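Local coordinates for 5-dehydro-2-deoxygluconokinase (Bacillus halodurans C-125, PDB 2QCV), which probably phosphorylates 5-dehydro-2-deoxy-D-gluconate with ATP, a late step in the breakdown of myo-inositol to acetyl-CoA, as a PfkB-family carbohydrate kinase, at residues F269-S274 / A298-V303; L293-A298 / E317-L322; D9-L14 / I136-L141. One frame throughout, in Å; residues are numbered along the deposited sequence. Where two conformers were deposited one is given.

Contact 1: residues F269-S274 / A298-V303; sequences FGAGDS and ASASIV
With chi1 at 78°, Val303 sets CG1 in the crowded position between its backbone N and carbonyl carbon and CG2 anti to the N, so the branch point and both methyls sit round the hydroxyl of Ser274. The serine's chi1 of -90° is well off a staggered value and lays the oxygen straight on this branch: Ser274 OG is 3.3 Å from Val303 CB and 3.5 Å from Val303 CG1. One turn back, Ser299 holds its hydroxyl anti to its own N (chi1 -165°), which carries it up to the other helix, where Ser299 OG lies 3.4 Å from Ser274 O. A water bridges Ser299 OG and Ser274 O: the water O lies 2.5 Å from Ser299 OG and donates a weak bond to Ser274 O, which also accepts from Ser277 OG. Residues 269-274 contain the GAGD sequence of the PfkB kinases, here opening helix 271-284. Gly270 is the N-cap; its positive phi would jam a beta carbon against the carbonyl of Phe269, and Gly270 O accepts from Ser274 N at 3.1 Å. In relatives the backbone amides at this helix start form the anion hole for the transferred phosphate, and the motif's aspartate serves as the base; Asp273 probably corresponds to it, and its carboxylate is held by Ser46 OG and Asn49 ND2. Helix 289-305 packs against the flank of this turn through small residues. The CA atoms of Ala271 and Ala300 come within 4.3 Å, close for two helices, and Ala300 CB rests 3.5 Å from Ala271 O. Met313 touches both Ser274 and Val303. A triethylene glycol, probably from the crystallisation liquor, lies near Ala271 and bonds to Asp273 OD1.

Contact 2: residues L293-A298 / E317-L322; sequences LKYGSA and EEIEAL
Leu293 lies on the far side of its helix from residues 317-322, its side chain touching Tyr275 and Phe279 of helix 271-284. Within the helix, Leu293 O takes the usual bond from Ser297 N and a second from Ser297 OG at 2.7 Å, the hydroxyl standing above the carbonyl plane. Tyr295 makes the polar link. Its CG lies anti to the carbonyl carbon, which swings the ring off the flank of its helix and over toward residues 317-322. Glu320, extended beyond CG, crosses the tyrosine obliquely and reaches the hydroxyl in the plane of the ring. Tyr295 OH donates to Glu320 OE2 over a very short 2.5 Å, Glu320 OE2 accepting on its anti lone pair, and the carboxylate stands 85° from the ring. If the carboxylate is ionised, so short a bond would polarise the hydroxyl. Further back along the ring, Tyr295 CD2 meets the branch methyl Ile319 CG2 at 3.6 Å, the two side chains crossing at about a right angle. These two segments belong to the last helices of the ribokinase-like fold, 289-305 and 316-325, whose local axes pass 9.2 Å apart at 108°, nearly perpendicular. Ser297 turns its hydroxyl back along its own helix and its side chain touches Tyr275 and Tyr261. Ala298, at the crossing, points its methyl into the other helix: Ala298 CB sits 3.9 Å from Ile319 CG2 and equally far from Leu322 CD2. Leu322, with CG anti to its N (chi1 -169°), also brings CD2 to 3.5 Å from Ala298 O.

Contact 3: residues D9-L14 / I136-L141; sequences DREFDL and IRRSKL
The guanidinium of Arg138 has Phe12 CE2 over one face, offset toward the rim, and the Glu11 carboxylate at its edge. Ring and guanidinium are 63° apart, so they do not stack flat; Phe12 CE2 comes 3.5 Å from Arg138 NH1. That same nitrogen forms a salt bridge with Glu11 OE2 at 3.2 Å and a weak hydrogen bond with Glu11 OE1. Arg10, bent at chi2, lays one guanidinium face on Arg137 O and turns its edge to Ser139 O, the bond from Arg10 NH1 being 2.7 Å long; NH1 also reaches Asp169 O. Arg138 O receives two amides, Glu11 N at 3.0 Å and, much straighter (170°), Phe12 N at 2.9 Å. Lys140 N returns a bond to Phe12 O, 3.0 Å. The lysine tail runs alongside Asp13, a weak salt bridge, while Asp13 OD2 is held by Lys60 N. Ser139 OG bonds forward to Leu141 O, two residues on. Phe12 and Ser139 form a parallel bridge between strands 12-17 and 139-145, neighbours in the central, mostly parallel sheet of the alpha/beta ribokinase fold.

Contacts 1 and 2 belong together: they share Ala298, their centres lie about 10 Å apart, and both use helix 289-305, which leans on helix 271-284 in one and crosses helix 316-325 in the other. Contact 3 joins two neighbouring inner strands of the central sheet, its centre about 24 Å from each of theirs, yet Leu141 there touches Leu280 and Ile284, later residues of the helix whose first turn makes contact 1. Contact 2 is buried and mainly apolar with one strong polar link; contact 1, partly buried, relies on small residues and hydroxyls beside the GAGD motif; contact 3 grades from strand pairing inside to salt bridges at the surface.

Contact 1: residues F269-S274 / A298-V303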
loop_
_atom_site.group_PDB
_atom_site.type_symbol
_atom_site.label_atom_id
_atom_site.label_comp_id
_atom_site.label_asym_id
_atom_site.label_seq_id
_atom_site.Cartn_x
_atom_site.Cartn_y
_atom_site.Cartn_z
ATOM N N PHE A 269 6.173 31.137 8.932
ATOM C CA PHE A 269 6.740 29.809 9.169
ATOM C C PHE A 269 7.855 29.920 10.194
ATOM O O PHE A 269 8.593 30.900 10.217
ATOM C CB PHE A 269 7.360 29.226 7.903
ATOM C CG PHE A 269 6.560 29.472 6.677
ATOM C CD1 PHE A 269 5.354 28.803 6.498
ATOM C CD2 PHE A 269 6.995 30.397 5.722
ATOM C CE1 PHE A 269 4.595 29.016 5.358
ATOM C CE2 PHE A 269 6.237 30.636 4.574
ATOM C CZ PHE A 269 5.041 29.938 4.384
ATOM N N GLY A 270 7.999 28.901 11.015
ATOM C CA GLY A 270 9.134 28.898 11.958
ATOM C C GLY A 270 8.964 29.697 13.241
ATOM O O GLY A 270 9.834 29.618 14.106
ATOM N N ALA A 271 7.883 30.485 13.362
ATOM C CA ALA A 271 7.618 31.270 14.568
ATOM C C ALA A 271 7.669 30.366 15.788
ATOM O O ALA A 271 8.284 30.699 16.800
ATOM C CB ALA A 271 6.229 31.985 14.482
ATOM N N GLY A 272 7.000 29.226 15.700
ATOM C CA GLY A 272 6.850 28.332 16.860
ATOM C C GLY A 272 8.129 27.626 17.261
ATOM O O GLY A 272 8.347 27.320 18.437
ATOM N N ASP A 273 8.974 27.347 16.276
ATOM C CA ASP A 273 10.236 26.656 16.561
ATOM C C ASP A 273 11.259 27.603 17.170
ATOM O O ASP A 273 12.060 27.207 18.032
ATOM C CB ASP A 273 10.753 26.038 15.280
ATOM C CG ASP A 273 9.804 25.010 14.715
ATOM O OD1 ASP A 273 9.125 24.276 15.494
ATOM O OD2 ASP A 273 9.786 24.877 13.475
ATOM N N SER A 274 11.227 28.857 16.711
ATOM C CA SER A 274 11.999 29.949 17.311
ATOM C C SER A 274 11.535 30.212 18.749
ATOM O O SER A 274 12.370 30.383 19.661
ATOM C CB SER A 274 11.889 31.230 16.478
ATOM O OG SER A 274 12.924 31.273 15.514
ATOM N N ALA A 298 10.104 37.050 21.629
ATOM C CA ALA A 298 11.005 37.907 20.863
ATOM C C ALA A 298 11.632 37.158 19.675
ATOM O O ALA A 298 11.742 37.681 18.552
ATOM C CB ALA A 298 12.108 38.511 21.813
ATOM N N SER A 299 12.081 35.935 19.922
ATOM C CA SER A 299 12.654 35.112 18.858
ATOM C C SER A 299 11.647 34.832 17.742
ATOM O O SER A 299 11.992 34.914 16.574
ATOM C CB SER A 299 13.167 33.778 19.417
ATOM O OG SER A 299 14.013 33.123 18.474
ATOM N N ALA A 300 10.418 34.461 18.109
ATOM C CA ALA A 300 9.319 34.339 17.134
ATOM C C ALA A 300 9.119 35.555 16.271
ATOM O O ALA A 300 8.976 35.449 15.041
ATOM C CB ALA A 300 8.015 34.002 17.824
ATOM N N SER A 301 9.120 36.721 16.895
ATOM C CA SER A 301 8.991 37.957 16.163
ATOM C C SER A 301 10.147 38.163 15.171
ATOM O O SER A 301 9.925 38.581 14.060
ATOM C CB SER A 301 8.923 39.142 17.116
ATOM O OG SER A 301 9.133 40.386 16.450
ATOM N N ILE A 302 11.369 37.879 15.572
ATOM C CA ILE A 302 12.521 38.164 14.721
ATOM C C ILE A 302 12.512 37.236 13.514
ATOM O O ILE A 302 12.748 37.670 12.364
ATOM C CB ILE A 302 13.826 37.993 15.509
ATOM C CG1 ILE A 302 13.941 39.059 16.564
ATOM C CG2 ILE A 302 15.055 38.089 14.575
ATOM C CD1 ILE A 302 14.987 38.761 17.623
ATOM N N VAL A 303 12.212 35.967 13.745
ATOM C CA VAL A 303 12.278 34.992 12.652
ATOM C C VAL A 303 11.254 35.310 11.567
ATOM O O VAL A 303 11.544 35.108 10.378
ATOM C CB VAL A 303 12.218 33.534 13.162
ATOM C CG1 VAL A 303 10.814 33.144 13.506
ATOM C CG2 VAL A 303 12.841 32.591 12.137
HETATM O O HOH W 1 15.545 31.161 18.898
#

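Contact 2: residues L293-A298 / E317-L322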
loop_
_atom_site.group_PDB
_atom_site.type_symbol
_atom_site.label_atom_id
_atom_site.label_comp_id
_atom_site.label_asym_id
_atom_site.label_seq_id
_atom_site.Cartn_x
_atom_site.Cartn_y
_atom_site.Cartn_z
ATOM N N LEU A 293 9.349 33.288 28.671
ATOM C CA LEU A 293 8.254 33.656 27.769
ATOM C C LEU A 293 8.618 34.844 26.855
ATOM O O LEU A 293 8.225 34.855 25.673
ATOM C CB LEU A 293 6.981 33.937 28.566
ATOM C CG LEU A 293 6.319 32.794 29.336
ATOM C CD1 LEU A 293 5.192 33.368 30.266
ATOM C CD2 LEU A 293 5.755 31.688 28.390
ATOM N N LYS A 294 9.401 35.801 27.369
ATOM C CA LYS A 294 9.818 36.951 26.556
ATOM C C LYS A 294 10.826 36.529 25.501
ATOM O O LYS A 294 10.771 36.966 24.353
ATOM C CB LYS A 294 10.445 38.023 27.432
ATOM C CG LYS A 294 9.546 38.545 28.527
ATOM C CD LYS A 294 10.104 39.780 29.238
ATOM C CE LYS A 294 9.319 40.087 30.536
ATOM N NZ LYS A 294 7.858 40.212 30.268
ATOM N N TYR A 295 11.771 35.676 25.887
ATOM C CA TYR A 295 12.712 35.132 24.935
ATOM C C TYR A 295 12.019 34.389 23.799
ATOM O O TYR A 295 12.388 34.601 22.666
ATOM C CB TYR A 295 13.741 34.228 25.622
ATOM C CG TYR A 295 14.902 34.987 26.205
ATOM C CD1 TYR A 295 14.758 35.753 27.383
ATOM C CD2 TYR A 295 16.163 34.917 25.622
ATOM C CE1 TYR A 295 15.820 36.423 27.917
ATOM C CE2 TYR A 295 17.274 35.630 26.177
ATOM C CZ TYR A 295 17.076 36.367 27.322
ATOM O OH TYR A 295 18.106 37.074 27.907
ATOM N N GLY A 296 11.022 33.554 24.090
ATOM C CA GLY A 296 10.345 32.795 23.038
ATOM C C GLY A 296 9.593 33.756 22.118
ATOM O O GLY A 296 9.668 33.662 20.887
ATOM N N SER A 297 8.892 34.699 22.725
ATOM C CA SER A 297 8.130 35.651 21.949
ATOM C C SER A 297 9.001 36.558 21.081
ATOM O O SER A 297 8.674 36.814 19.910
ATOM C CB SER A 297 7.250 36.506 22.870
ATOM O OG SER A 297 6.538 35.699 23.759
ATOM N N ALA A 298 10.104 37.050 21.629
ATOM C CA ALA A 298 11.005 37.907 20.863
ATOM C C ALA A 298 11.632 37.158 19.675
ATOM O O ALA A 298 11.742 37.681 18.552
ATOM C CB ALA A 298 12.108 38.511 21.813
ATOM N N GLU A 317 21.851 38.158 21.127
ATOM C CA GLU A 317 21.923 39.623 21.084
ATOM C C GLU A 317 20.691 40.274 20.438
ATOM O O GLU A 317 20.187 41.269 20.956
ATOM C CB GLU A 317 23.184 40.061 20.328
ATOM C CG GLU A 317 24.479 39.734 21.078
ATOM C CD GLU A 317 24.897 38.258 21.033
ATOM O OE1 GLU A 317 24.431 37.482 20.149
ATOM O OE2 GLU A 317 25.708 37.882 21.907
ATOM N N GLU A 318 20.214 39.720 19.317
ATOM C CA GLU A 318 19.029 40.262 18.652
ATOM C C GLU A 318 17.798 40.101 19.541
ATOM O O GLU A 318 16.991 41.020 19.656
ATOM C CB GLU A 318 18.738 39.564 17.325
ATOM C CG GLU A 318 19.665 39.951 16.223
ATOM C CD GLU A 318 19.474 39.102 14.990
ATOM O OE1 GLU A 318 19.239 37.877 15.116
ATOM O OE2 GLU A 318 19.567 39.670 13.880
ATOM N N ILE A 319 17.656 38.918 20.135
ATOM C CA ILE A 319 16.529 38.644 21.060
ATOM C C ILE A 319 16.562 39.638 22.210
ATOM O O ILE A 319 15.559 40.258 22.524
ATOM C CB ILE A 319 16.549 37.177 21.600
ATOM C CG1 ILE A 319 16.233 36.190 20.468
ATOM C CG2 ILE A 319 15.570 36.998 22.792
ATOM C CD1 ILE A 319 16.641 34.743 20.729
ATOM N N GLU A 320 17.719 39.810 22.829
ATOM C CA GLU A 320 17.826 40.675 24.020
ATOM C C GLU A 320 17.587 42.172 23.717
ATOM O O GLU A 320 16.947 42.883 24.506
ATOM C CB GLU A 320 19.127 40.406 24.754
ATOM C CG GLU A 320 19.062 39.053 25.439
ATOM C CD GLU A 320 20.339 38.600 26.110
ATOM O OE1 GLU A 320 21.394 39.231 25.887
ATOM O OE2 GLU A 320 20.268 37.595 26.874
ATOM N N ALA A 321 18.049 42.623 22.557
ATOM C CA ALA A 321 17.813 43.975 22.115
ATOM C C ALA A 321 16.300 44.228 21.902
ATOM O O ALA A 321 15.776 45.312 22.205
ATOM C CB ALA A 321 18.589 44.229 20.831
ATOM N N LEU A 322 15.614 43.233 21.360
ATOM C CA LEU A 322 14.177 43.363 21.091
ATOM C C LEU A 322 13.420 43.396 22.415
ATOM O O LEU A 322 12.473 44.185 22.577
ATOM C CB LEU A 322 13.681 42.244 20.145
ATOM C CG LEU A 322 12.265 42.454 19.609
ATOM C CD1 LEU A 322 12.256 43.616 18.594
ATOM C CD2 LEU A 322 11.648 41.151 19.015
#

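Contact 3: residues D9-L14 / I136-L141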
loop_
_atom_site.group_PDB
_atom_site.type_symbol
_atom_site.label_atom_id
_atom_site.label_comp_id
_atom_site.label_asym_id
_atom_site.label_seq_id
_atom_site.Cartn_x
_atom_site.Cartn_y
_atom_site.Cartn_z
ATOM N N ASP A 9 25.955 13.657 34.813
ATOM C CA ASP A 9 26.611 14.686 34.020
ATOM C C ASP A 9 25.996 14.746 32.647
ATOM O O ASP A 9 25.661 13.713 32.046
ATOM C CB ASP A 9 28.125 14.475 33.913
ATOM C CG ASP A 9 28.876 15.782 33.593
ATOM O OD1 ASP A 9 28.240 16.869 33.616
ATOM O OD2 ASP A 9 30.095 15.724 33.329
ATOM N N ARG A 10 25.825 15.958 32.142
ATOM C CA ARG A 10 25.184 16.111 30.843
ATOM C C ARG A 10 26.079 16.893 29.897
ATOM O O ARG A 10 26.661 17.905 30.260
ATOM C CB ARG A 10 23.818 16.781 30.971
ATOM C CG ARG A 10 22.849 16.070 31.918
ATOM C CD ARG A 10 22.630 14.600 31.572
ATOM N NE ARG A 10 22.071 13.851 32.701
ATOM C CZ ARG A 10 20.771 13.676 32.950
ATOM N NH1 ARG A 10 19.836 14.188 32.161
ATOM N NH2 ARG A 10 20.398 12.973 34.014
ATOM N N GLU A 11 26.212 16.339 28.707
ATOM C CA GLU A 11 26.943 16.888 27.564
ATOM C C GLU A 11 26.060 17.710 26.627
ATOM O O GLU A 11 26.497 18.696 26.038
ATOM C CB GLU A 11 27.556 15.735 26.783
ATOM C CG GLU A 11 28.693 15.114 27.566
ATOM C CD GLU A 11 29.074 13.764 27.010
ATOM O OE1 GLU A 11 28.405 12.773 27.368
ATOM O OE2 GLU A 11 30.029 13.706 26.213
ATOM N N PHE A 12 24.799 17.334 26.515
ATOM C CA PHE A 12 23.860 18.072 25.660
ATOM C C PHE A 12 22.850 18.888 26.494
ATOM O O PHE A 12 22.342 18.429 27.519
ATOM C CB PHE A 12 23.088 17.100 24.768
ATOM C CG PHE A 12 23.955 16.406 23.755
ATOM C CD1 PHE A 12 24.329 17.058 22.591
ATOM C CD2 PHE A 12 24.403 15.117 23.964
ATOM C CE1 PHE A 12 25.140 16.435 21.657
ATOM C CE2 PHE A 12 25.236 14.492 23.025
ATOM C CZ PHE A 12 25.601 15.172 21.887
ATOM N N ASP A 13 22.508 20.075 26.015
ATOM C CA ASP A 13 21.347 20.795 26.549
ATOM C C ASP A 13 20.017 20.189 26.078
ATOM O O ASP A 13 19.084 20.069 26.846
ATOM C CB ASP A 13 21.441 22.261 26.166
ATOM C CG ASP A 13 22.616 22.937 26.813
ATOM O OD1 ASP A 13 22.630 23.006 28.051
ATOM O OD2 ASP A 13 23.499 23.393 26.089
ATOM N N LEU A 14 19.943 19.781 24.814
ATOM C CA LEU A 14 18.754 19.146 24.294
ATOM C C LEU A 14 19.104 18.193 23.166
ATOM O O LEU A 14 20.115 18.378 22.454
ATOM C CB LEU A 14 17.725 20.167 23.818
ATOM C CG LEU A 14 17.920 20.911 22.515
ATOM C CD1 LEU A 14 16.591 21.583 22.142
ATOM C CD2 LEU A 14 19.052 21.949 22.637
ATOM N N ILE A 136 20.480 9.464 24.463
ATOM C CA ILE A 136 19.464 10.240 25.197
ATOM C C ILE A 136 19.904 10.623 26.614
ATOM O O ILE A 136 19.759 11.770 27.042
ATOM C CB ILE A 136 18.114 9.458 25.225
ATOM C CG1 ILE A 136 17.522 9.384 23.814
ATOM C CG2 ILE A 136 17.117 10.059 26.240
ATOM C CD1 ILE A 136 16.248 8.465 23.691
ATOM N N ARG A 137 20.503 9.688 27.343
ATOM C CA ARG A 137 20.900 9.982 28.705
ATOM C C ARG A 137 22.006 11.029 28.894
ATOM O O ARG A 137 22.236 11.439 30.016
ATOM C CB ARG A 137 21.262 8.720 29.451
ATOM C CG ARG A 137 22.521 8.108 29.018
ATOM C CD ARG A 137 22.652 6.743 29.683
ATOM N NE ARG A 137 23.905 6.126 29.295
ATOM C CZ ARG A 137 24.110 4.806 29.226
ATOM N NH1 ARG A 137 23.144 3.933 29.511
ATOM N NH2 ARG A 137 25.293 4.355 28.838
ATOM N N ARG A 138 22.650 11.456 27.811
ATOM C CA ARG A 138 23.667 12.517 27.854
ATOM C C ARG A 138 23.087 13.904 27.767
ATOM O O ARG A 138 23.823 14.887 27.697
ATOM C CB ARG A 138 24.594 12.343 26.662
ATOM C CG ARG A 138 25.160 10.966 26.643
ATOM C CD ARG A 138 26.498 10.902 26.038
ATOM N NE ARG A 138 26.493 10.712 24.626
ATOM C CZ ARG A 138 27.192 11.431 23.747
ATOM N NH1 ARG A 138 27.953 12.471 24.086
ATOM N NH2 ARG A 138 27.100 11.101 22.490
ATOM N N SER A 139 21.771 13.988 27.745
ATOM C CA SER A 139 21.067 15.272 27.584
ATOM C C SER A 139 20.248 15.708 28.811
ATOM O O SER A 139 19.714 14.895 29.556
ATOM C CB SER A 139 20.153 15.226 26.367
ATOM O OG SER A 139 19.661 16.531 26.058
ATOM N N LYS A 140 20.152 17.013 28.990
ATOM C CA LYS A 140 19.243 17.619 29.953
ATOM C C LYS A 140 17.788 17.397 29.610
ATOM O O LYS A 140 16.964 17.078 30.498
ATOM C CB LYS A 140 19.530 19.135 30.036
ATOM C CG LYS A 140 20.883 19.496 30.607
ATOM C CD LYS A 140 21.033 21.037 30.761
ATOM C CE LYS A 140 22.501 21.367 30.950
ATOM N NZ LYS A 140 22.708 22.760 31.395
ATOM N N LEU A 141 17.479 17.550 28.317
ATOM C CA LEU A 141 16.092 17.557 27.776
ATOM C C LEU A 141 15.989 16.664 26.536
ATOM O O LEU A 141 16.928 16.588 25.735
ATOM C CB LEU A 141 15.691 18.964 27.274
ATOM C CG LEU A 141 15.836 20.211 28.137
ATOM C CD1 LEU A 141 15.450 21.446 27.391
ATOM C CD2 LEU A 141 15.032 20.102 29.412
#